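Local coordinates for protein aspartate aminotransferase (Giardia lamblia, PDB 3MEB) that probably catalyses the pyridoxal phosphate-dependent transfer of an amino group from L-aspartate to 2-oxoglutarate, giving oxaloacetate and L-glutamate, at residues A[241-246]-A[275-280]; A[284-289]-A[328-333]; A[369-374]-A[436-441]. All coordinates share one frame; numbering follows the deposited sequence.

Interaction 1: residues A[241-246]-A[275-280]; sequences DSAYQG and FSKNFG. With SO4 (sulfate ion), chain E; SO4 (sulfate ion), chain C.
Tyr244 and Lys277 cross in the cofactor pocket of this fold type I aminotransferase, where two loops leave the C-terminal ends of the neighbouring parallel strands 237-242 and 269-274. Lys277 CE lies 3.1 Å from Tyr244 OH, while CG and CD run past CE1 of the ring. The Lys277 chain bends at chi2 (103°) and again at chi4, turning NZ beyond the phenol toward the chain C sulfate, to whose O3 it donates at 3.1 Å. Gly57 O and Tyr90 OH of the second subunit also bond to NZ, so the pocket draws on both chains of the dimer. Farther from the sulfates, Asn278 joins the loops directly: ND2 donates to Gln245 O at 3.2 Å with an N-H...O angle of 164°, meeting a lone pair in the carbonyl plane while the acceptor lies 3° out of the amide plane. That carbonyl belongs to a residue itself anchored, since Gln245 NE2 bonds to Phe252 O and Leu106 O. Beside Lys277, Ser276 OG is bonded to Ser127. Between the loops, water 2 accepts from Lys277 N at 2.9 Å and donates to Ala243 O at 2.6 Å.

Interaction 2: residues A[284-289]-A[328-333]; sequences ERIGCL and HGAYIV. With SO4 (sulfate ion), chain E.
With CG1 anti to its backbone N (chi1 -176°) and the branch bent at chi2, Ile286 lays CG1 and CD1 along the first turns of helix 327-337. Ile286 CG1 comes within 3.6 Å of Gly329 C, and Ile286 CD1 reaches Ala330 CB at 3.9 Å. Gly329 presents bare backbone at this point, and its CA approaches Ile286 CA to 5.3 Å. Glu284 is bent at chi2 (-72°), which swings its carboxylate across His328; OE2 sits at the edge of the imidazole, near its plane, 3.4 Å from CD2, with the two planes 36° apart. Each group has its stronger polar partner beyond the contact: Glu284 OE2 forms a salt bridge with Lys88 of the second subunit, and His328 NE2 bonds to Glu76, while the His328 rings of the two subunits stack. Water 3 joins the backbones, donating to Glu284 O at 2.7 Å and accepting from Gly329 N at 2.8 Å. The guanidinium of Arg285, on a chain bent at chi2 and chi3, leads off from the helix and grips the chain E sulfate in its plane, NH1 donating to O3 at 2.8 Å and NH2 to O4. Apolar packing and one water thus hold the residues either side of the cofactor-binding Arg285 against the helix, while the carboxylate, probably stabilised in its charged form by Lys88, ties the same turn to the dimer partner.

Interaction 3: residues A[369-374]-A[436-441]; sequences AKRKTP and AIHDAV
A threonine-histidine hydrogen bond ties the turn that follows helix 340-370 to helix 430-443: Thr373 OG1 and His438 ND1 are 2.9 Å apart, and either could be the donor. Helix 340-370 ends in a Schellman motif, with Lys372 at positive phi (47°) as its C-prime residue; Thr373 N returns to Leu368 O, and Lys372 N bonds to Ala369 O at 3.1 Å. This reversal brings Thr373 against helix 430-443. His438 reaches out to it with CG anti to the backbone N (chi1 -175°), and the threonine oxygen arrives at the ring edge, near its plane. OG1 is also weakly bonded to Leu368 O. Arg371 approaches the same ND1/CE1 side of the His438 ring: its CB is 3.8 Å from His438 ND1 and its carbonyl O meets His438 CE1 obliquely at 3.4 Å. The arginine chain extends past the histidine, and its guanidinium, with its plane 50° from that of the ring, goes on to a salt bridge between NH1 and Asp431; NH1 also bonds to Ser367 O. Its charge is therefore engaged beyond the histidine, and Arg371 NE lies 5.4 Å from His438 ND1.

One turn along the helix, Pro374 and Val441 pass alongside one another, running opposite ways, with Val441 CG1 touching both Pro374 CB, at 3.9 Å, and Pro374 O, at 3.4 Å. Trp382 lies at this side: its NE1 makes weak hydrogen bonds to Thr373 O and Pro374 O, and Ile437 packs on it. Asp439 points away from the contact and fastens helix 430-443 to Tyr404 and Trp409. Far from the cofactor, the contact packs the Schellman-capped end of helix 340-370 and the residues after it against helix 430-443, as in the small domain of fold type I aminotransferases.

Overall arrangement
Interactions 1 and 2 are buried neighbours, with centres 11 Å apart, and both reach the same central sheet. They meet where Phe275 N probably bonds to Ile286 O, at 3.2 Å, and where Phe275 and Phe279 pack on Val333; one sulfate touches both, and so does the second subunit. Their chemistry differs: interaction 1 relies on a hydrogen bond from a side-chain amide and on waters between two loops, interaction 2 on mainly apolar packing of the residues leading into strand 287-292 against helix 327-337. Interaction 3 stands apart, partly exposed, about 19 Å from interaction 1 and 28 Å from interaction 2 between nearest atoms. There, without contact to the second subunit, a threonine-histidine bond and a proline-valine contact join the turn after one helix to the side of another.

Interaction 1: residues A[241-246]-A[275-280]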
loop_
_atom_site.group_PDB
_atom_site.type_symbol
_atom_site.label_atom_id
_atom_site.label_comp_id
_atom_site.label_asym_id
_atom_site.label_seq_id
_atom_site.Cartn_x
_atom_site.Cartn_y
_atom_site.Cartn_z
ATOM N N ASP A 241 11.162 14.729 -3.975
ATOM C CA ASP A 241 10.134 13.950 -4.662
ATOM C C ASP A 241 10.617 13.745 -6.082
ATOM O O ASP A 241 10.830 14.713 -6.823
ATOM C CB ASP A 241 8.798 14.696 -4.654
ATOM C CG ASP A 241 7.650 13.906 -5.279
ATOM O OD1 ASP A 241 7.891 13.016 -6.140
ATOM O OD2 ASP A 241 6.470 14.223 -4.958
ATOM N N SER A 242 10.797 12.487 -6.467
ATOM C CA SER A 242 11.399 12.189 -7.748
ATOM C C SER A 242 10.589 11.156 -8.509
ATOM O O SER A 242 10.756 9.947 -8.326
ATOM C CB SER A 242 12.818 11.672 -7.574
ATOM O OG SER A 242 13.309 11.304 -8.848
ATOM N N ALA A 243 9.694 11.645 -9.347
ATOM C CA ALA A 243 8.817 10.800 -10.117
ATOM C C ALA A 243 9.108 10.851 -11.604
ATOM O O ALA A 243 8.618 9.996 -12.353
ATOM C CB ALA A 243 7.386 11.186 -9.834
ATOM N N TYR A 244 9.914 11.812 -12.050
ATOM C CA TYR A 244 10.067 12.088 -13.488
ATOM C C TYR A 244 11.473 11.952 -14.050
ATOM O O TYR A 244 11.820 12.554 -15.065
ATOM C CB TYR A 244 9.482 13.459 -13.789
ATOM C CG TYR A 244 7.995 13.480 -13.578
ATOM C CD1 TYR A 244 7.134 12.825 -14.449
ATOM C CD2 TYR A 244 7.444 14.151 -12.507
ATOM C CE1 TYR A 244 5.763 12.845 -14.249
ATOM C CE2 TYR A 244 6.082 14.175 -12.301
ATOM C CZ TYR A 244 5.249 13.529 -13.161
ATOM O OH TYR A 244 3.902 13.609 -12.897
ATOM N N GLN A 245 12.297 11.178 -13.363
ATOM C CA GLN A 245 13.656 10.931 -13.802
ATOM C C GLN A 245 13.559 10.227 -15.146
ATOM O O GLN A 245 12.915 9.178 -15.245
ATOM C CB GLN A 245 14.377 10.057 -12.773
ATOM C CG GLN A 245 15.866 10.178 -12.810
ATOM C CD GLN A 245 16.575 9.165 -11.962
ATOM O OE1 GLN A 245 15.957 8.448 -11.155
ATOM N NE2 GLN A 245 17.887 9.053 -12.169
ATOM N N GLY A 246 14.171 10.817 -16.173
ATOM C CA GLY A 246 14.014 10.366 -17.567
ATOM C C GLY A 246 13.145 11.294 -18.430
ATOM O O GLY A 246 13.234 11.240 -19.668
ATOM N N PHE A 275 8.258 4.761 -9.681
ATOM C CA PHE A 275 8.399 4.109 -10.993
ATOM C C PHE A 275 7.052 4.054 -11.758
ATOM O O PHE A 275 6.907 3.346 -12.757
ATOM C CB PHE A 275 9.004 2.715 -10.813
ATOM C CG PHE A 275 10.354 2.712 -10.106
ATOM C CD1 PHE A 275 11.383 3.503 -10.574
ATOM C CD2 PHE A 275 10.576 1.940 -8.957
ATOM C CE1 PHE A 275 12.653 3.525 -9.915
ATOM C CE2 PHE A 275 11.815 1.955 -8.288
ATOM C CZ PHE A 275 12.864 2.745 -8.790
ATOM N N SER A 276 6.101 4.889 -11.360
ATOM C CA SER A 276 4.805 4.954 -12.055
ATOM C C SER A 276 4.925 5.475 -13.494
ATOM O O SER A 276 4.253 4.964 -14.420
ATOM C CB SER A 276 3.837 5.866 -11.317
ATOM O OG SER A 276 3.379 5.264 -10.123
ATOM N N LYS A 277 5.745 6.497 -13.687
ATOM C CA LYS A 277 5.777 7.169 -14.972
ATOM C C LYS A 277 6.924 6.675 -15.841
ATOM O O LYS A 277 6.716 6.333 -16.997
ATOM C CB LYS A 277 5.850 8.677 -14.790
ATOM C CG LYS A 277 4.555 9.275 -14.210
ATOM C CD LYS A 277 4.702 9.592 -12.782
ATOM C CE LYS A 277 3.630 10.593 -12.345
ATOM N NZ LYS A 277 2.218 10.158 -12.553
ATOM N N ASN A 278 8.143 6.643 -15.300
ATOM C CA ASN A 278 9.260 6.201 -16.110
ATOM C C ASN A 278 9.185 4.718 -16.532
ATOM O O ASN A 278 9.484 4.416 -17.692
ATOM C CB ASN A 278 10.633 6.581 -15.521
ATOM C CG ASN A 278 10.826 6.161 -14.087
ATOM O OD1 ASN A 278 10.175 5.253 -13.575
ATOM N ND2 ASN A 278 11.745 6.875 -13.395
ATOM N N PHE A 279 8.749 3.814 -15.650
ATOM C CA PHE A 279 8.528 2.431 -16.082
ATOM C C PHE A 279 7.121 2.186 -16.589
ATOM O O PHE A 279 6.835 1.085 -17.034
ATOM C CB PHE A 279 8.819 1.413 -14.973
ATOM C CG PHE A 279 10.284 1.211 -14.686
ATOM C CD1 PHE A 279 10.973 2.092 -13.850
ATOM C CD2 PHE A 279 10.967 0.142 -15.220
ATOM C CE1 PHE A 279 12.322 1.892 -13.571
ATOM C CE2 PHE A 279 12.314 -0.069 -14.951
ATOM C CZ PHE A 279 12.993 0.783 -14.118
ATOM N N GLY A 280 6.239 3.175 -16.489
ATOM C CA GLY A 280 4.826 2.991 -16.856
ATOM C C GLY A 280 4.095 1.971 -15.953
ATOM O O GLY A 280 3.180 1.263 -16.404
HETATM S S SO4 E . 2.523 7.717 -7.538
HETATM O O1 SO4 E . 3.953 7.919 -7.528
HETATM O O2 SO4 E . 1.934 8.931 -8.052
HETATM O O3 SO4 E . 2.159 6.639 -8.455
HETATM O O4 SO4 E . 2.028 7.511 -6.191
HETATM S S SO4 C . -0.435 13.523 -11.597
HETATM O O1 SO4 C . 0.031 14.822 -11.061
HETATM O O2 SO4 C . -1.473 13.677 -12.606
HETATM O O3 SO4 C . 0.713 12.824 -12.127
HETATM O O4 SO4 C . -0.950 12.789 -10.463
HETATM O O HOH W 1 11.748 7.993 -10.646
HETATM O O HOH W 2 8.184 7.456 -12.458
#

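Interaction 2: residues A[284-289]-A[328-333]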
loop_
_atom_site.group_PDB
_atom_site.type_symbol
_atom_site.label_atom_id
_atom_site.label_comp_id
_atom_site.label_asym_id
_atom_site.label_seq_id
_atom_site.Cartn_x
_atom_site.Cartn_y
_atom_site.Cartn_z
ATOM N N GLU A 284 0.729 -0.777 -10.560
ATOM C CA GLU A 284 1.451 -1.746 -9.726
ATOM C C GLU A 284 1.835 -1.181 -8.351
ATOM O O GLU A 284 2.081 -1.951 -7.422
ATOM C CB GLU A 284 2.737 -2.257 -10.396
ATOM C CG GLU A 284 2.525 -2.830 -11.798
ATOM C CD GLU A 284 1.816 -4.149 -11.833
ATOM O OE1 GLU A 284 1.480 -4.698 -10.778
ATOM O OE2 GLU A 284 1.622 -4.674 -12.948
ATOM N N ARG A 285 1.905 0.140 -8.244
ATOM C CA ARG A 285 2.248 0.842 -6.991
ATOM C C ARG A 285 3.661 0.514 -6.458
ATOM O O ARG A 285 3.842 -0.037 -5.347
ATOM C CB ARG A 285 1.198 0.563 -5.903
ATOM C CG ARG A 285 -0.257 0.653 -6.347
ATOM C CD ARG A 285 -0.631 1.961 -7.064
ATOM N NE ARG A 285 -0.394 3.129 -6.242
ATOM C CZ ARG A 285 0.285 4.202 -6.639
ATOM N NH1 ARG A 285 0.801 4.249 -7.856
ATOM N NH2 ARG A 285 0.449 5.240 -5.820
ATOM N N ILE A 286 4.651 0.874 -7.250
ATOM C CA ILE A 286 6.025 0.476 -6.998
ATOM C C ILE A 286 6.918 1.699 -6.960
ATOM O O ILE A 286 6.937 2.527 -7.887
ATOM C CB ILE A 286 6.562 -0.617 -7.979
ATOM C CG1 ILE A 286 7.981 -1.047 -7.573
ATOM C CG2 ILE A 286 6.559 -0.162 -9.494
ATOM C CD1 ILE A 286 8.108 -1.666 -6.152
ATOM N N GLY A 287 7.616 1.830 -5.831
ATOM C CA GLY A 287 8.559 2.908 -5.607
ATOM C C GLY A 287 9.489 2.557 -4.466
ATOM O O GLY A 287 9.445 1.447 -3.943
ATOM N N CYS A 288 10.341 3.513 -4.088
ATOM C CA CYS A 288 11.321 3.303 -3.025
ATOM C C CYS A 288 11.579 4.603 -2.289
ATOM O O CYS A 288 11.648 5.682 -2.927
ATOM C CB CYS A 288 12.628 2.800 -3.611
ATOM S SG CYS A 288 13.768 2.029 -2.425
ATOM N N LEU A 289 11.741 4.474 -0.975
ATOM C CA LEU A 289 12.128 5.574 -0.077
ATOM C C LEU A 289 13.604 5.415 0.289
ATOM O O LEU A 289 14.042 4.297 0.665
ATOM C CB LEU A 289 11.292 5.565 1.178
ATOM C CG LEU A 289 11.524 6.676 2.202
ATOM C CD1 LEU A 289 11.416 8.089 1.550
ATOM C CD2 LEU A 289 10.517 6.497 3.334
ATOM N N HIS A 328 4.808 -7.266 -7.375
ATOM C CA HIS A 328 4.795 -7.424 -8.833
ATOM C C HIS A 328 5.590 -6.357 -9.551
ATOM O O HIS A 328 6.410 -6.663 -10.450
ATOM C CB HIS A 328 3.384 -7.494 -9.409
ATOM C CG HIS A 328 3.365 -8.098 -10.786
ATOM N ND1 HIS A 328 3.546 -9.439 -10.989
ATOM C CD2 HIS A 328 3.265 -7.542 -12.011
ATOM C CE1 HIS A 328 3.541 -9.697 -12.284
ATOM N NE2 HIS A 328 3.380 -8.561 -12.934
ATOM N N GLY A 329 5.406 -5.100 -9.135
ATOM C CA GLY A 329 6.198 -4.023 -9.710
ATOM C C GLY A 329 7.670 -4.137 -9.375
ATOM O O GLY A 329 8.533 -3.726 -10.177
ATOM N N ALA A 330 7.965 -4.600 -8.166
ATOM C CA ALA A 330 9.376 -4.803 -7.716
ATOM C C ALA A 330 10.102 -5.815 -8.603
ATOM O O ALA A 330 11.270 -5.619 -8.977
ATOM C CB ALA A 330 9.423 -5.304 -6.269
ATOM N N TYR A 331 9.427 -6.903 -8.897
ATOM C CA TYR A 331 9.923 -7.914 -9.851
ATOM C C TYR A 331 10.207 -7.305 -11.230
ATOM O O TYR A 331 11.305 -7.483 -11.815
ATOM C CB TYR A 331 8.890 -9.045 -9.969
ATOM C CG TYR A 331 8.815 -10.088 -8.843
ATOM C CD1 TYR A 331 9.914 -10.410 -8.054
ATOM C CD2 TYR A 331 7.639 -10.833 -8.653
ATOM C CE1 TYR A 331 9.830 -11.420 -7.059
ATOM C CE2 TYR A 331 7.548 -11.815 -7.695
ATOM C CZ TYR A 331 8.630 -12.114 -6.889
ATOM O OH TYR A 331 8.492 -13.127 -5.954
ATOM N N ILE A 332 9.274 -6.505 -11.745
ATOM C CA ILE A 332 9.499 -5.913 -13.075
ATOM C C ILE A 332 10.760 -5.035 -13.074
ATOM O O ILE A 332 11.627 -5.191 -13.930
ATOM C CB ILE A 332 8.249 -5.151 -13.586
ATOM C CG1 ILE A 332 7.085 -6.171 -13.761
ATOM C CG2 ILE A 332 8.520 -4.374 -14.918
ATOM C CD1 ILE A 332 5.733 -5.492 -14.018
ATOM N N VAL A 333 10.851 -4.117 -12.109
ATOM C CA VAL A 333 11.969 -3.191 -12.043
ATOM C C VAL A 333 13.318 -3.892 -11.900
ATOM O O VAL A 333 14.287 -3.559 -12.613
ATOM C CB VAL A 333 11.764 -2.164 -10.907
ATOM C CG1 VAL A 333 13.006 -1.286 -10.710
ATOM C CG2 VAL A 333 10.533 -1.345 -11.179
HETATM S S SO4 E . 2.523 7.717 -7.538
HETATM O O1 SO4 E . 3.953 7.919 -7.528
HETATM O O2 SO4 E . 1.934 8.931 -8.052
HETATM O O3 SO4 E . 2.159 6.639 -8.455
HETATM O O4 SO4 E . 2.028 7.511 -6.191
HETATM O O HOH W 3 4.347 -3.460 -7.165
#

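Interaction 3: residues A[369-374]-A[436-441]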
loop_
_atom_site.group_PDB
_atom_site.type_symbol
_atom_site.label_atom_id
_atom_site.label_comp_id
_atom_site.label_asym_id
_atom_site.label_seq_id
_atom_site.Cartn_x
_atom_site.Cartn_y
_atom_site.Cartn_z
ATOM N N ALA A 369 -0.157 28.828 -33.020
ATOM C CA ALA A 369 0.528 29.929 -33.685
ATOM C C ALA A 369 -0.100 30.242 -35.049
ATOM O O ALA A 369 -0.218 31.428 -35.427
ATOM C CB ALA A 369 2.033 29.625 -33.822
ATOM N N LYS A 370 -0.521 29.190 -35.772
ATOM C CA LYS A 370 -1.142 29.344 -37.094
ATOM C C LYS A 370 -2.482 30.072 -36.998
ATOM O O LYS A 370 -2.894 30.707 -37.946
ATOM C CB LYS A 370 -1.342 27.992 -37.802
ATOM N N ARG A 371 -3.160 29.981 -35.855
ATOM C CA ARG A 371 -4.448 30.659 -35.656
ATOM C C ARG A 371 -4.295 32.011 -34.971
ATOM O O ARG A 371 -5.276 32.641 -34.648
ATOM C CB ARG A 371 -5.391 29.804 -34.826
ATOM C CG ARG A 371 -5.896 28.540 -35.503
ATOM C CD ARG A 371 -6.806 27.820 -34.542
ATOM N NE ARG A 371 -7.572 26.752 -35.171
ATOM C CZ ARG A 371 -7.091 25.552 -35.479
ATOM N NH1 ARG A 371 -5.817 25.239 -35.252
ATOM N NH2 ARG A 371 -7.897 24.664 -36.038
ATOM N N LYS A 372 -3.073 32.461 -34.760
ATOM C CA LYS A 372 -2.832 33.671 -33.997
ATOM C C LYS A 372 -3.644 33.665 -32.690
ATOM O O LYS A 372 -4.108 34.700 -32.232
ATOM C CB LYS A 372 -3.107 34.928 -34.872
ATOM N N THR A 373 -3.790 32.492 -32.077
ATOM C CA THR A 373 -4.549 32.364 -30.840
ATOM C C THR A 373 -3.958 33.199 -29.665
ATOM O O THR A 373 -2.824 32.949 -29.243
ATOM C CB THR A 373 -4.669 30.873 -30.383
ATOM O OG1 THR A 373 -5.182 30.064 -31.459
ATOM C CG2 THR A 373 -5.577 30.785 -29.214
ATOM N N PRO A 374 -4.739 34.160 -29.135
ATOM C CA PRO A 374 -4.305 34.933 -27.960
ATOM C C PRO A 374 -3.901 34.003 -26.802
ATOM O O PRO A 374 -4.520 32.917 -26.591
ATOM C CB PRO A 374 -5.531 35.799 -27.607
ATOM C CG PRO A 374 -6.391 35.798 -28.821
ATOM C CD PRO A 374 -6.097 34.529 -29.570
ATOM N N ALA A 436 -10.218 24.302 -30.189
ATOM C CA ALA A 436 -11.008 24.437 -28.980
ATOM C C ALA A 436 -10.478 25.535 -28.088
ATOM O O ALA A 436 -11.242 26.306 -27.538
ATOM C CB ALA A 436 -11.076 23.092 -28.202
ATOM N N ILE A 437 -9.163 25.594 -27.922
ATOM C CA ILE A 437 -8.543 26.619 -27.085
ATOM C C ILE A 437 -8.797 28.018 -27.694
ATOM O O ILE A 437 -9.071 29.000 -26.971
ATOM C CB ILE A 437 -7.023 26.329 -26.900
ATOM C CG1 ILE A 437 -6.842 25.076 -26.006
ATOM C CG2 ILE A 437 -6.335 27.528 -26.295
ATOM C CD1 ILE A 437 -5.433 24.565 -25.886
ATOM N N HIS A 438 -8.755 28.085 -29.019
ATOM C CA HIS A 438 -9.000 29.340 -29.721
ATOM C C HIS A 438 -10.417 29.837 -29.479
ATOM O O HIS A 438 -10.639 31.016 -29.203
ATOM C CB HIS A 438 -8.717 29.167 -31.207
ATOM C CG HIS A 438 -8.826 30.429 -31.992
ATOM N ND1 HIS A 438 -7.752 31.261 -32.207
ATOM C CD2 HIS A 438 -9.883 31.008 -32.612
ATOM C CE1 HIS A 438 -8.138 32.297 -32.936
ATOM N NE2 HIS A 438 -9.428 32.171 -33.190
ATOM N N ASP A 439 -11.355 28.901 -29.512
ATOM C CA ASP A 439 -12.755 29.175 -29.290
ATOM C C ASP A 439 -12.969 29.666 -27.862
ATOM O O ASP A 439 -13.583 30.714 -27.661
ATOM C CB ASP A 439 -13.569 27.914 -29.554
ATOM C CG ASP A 439 -15.041 28.141 -29.395
ATOM O OD1 ASP A 439 -15.493 29.209 -29.839
ATOM O OD2 ASP A 439 -15.725 27.257 -28.823
ATOM N N ALA A 440 -12.429 28.932 -26.877
ATOM C CA ALA A 440 -12.568 29.297 -25.453
ATOM C C ALA A 440 -12.042 30.691 -25.132
ATOM O O ALA A 440 -12.685 31.445 -24.401
ATOM C CB ALA A 440 -11.894 28.240 -24.547
ATOM N N VAL A 441 -10.889 31.025 -25.716
ATOM C CA VAL A 441 -10.139 32.238 -25.436
ATOM C C VAL A 441 -10.723 33.431 -26.223
ATOM O O VAL A 441 -10.689 34.575 -25.750
ATOM C CB VAL A 441 -8.625 31.951 -25.729
ATOM C CG1 VAL A 441 -7.795 33.177 -25.886
ATOM C CG2 VAL A 441 -8.059 31.010 -24.624
#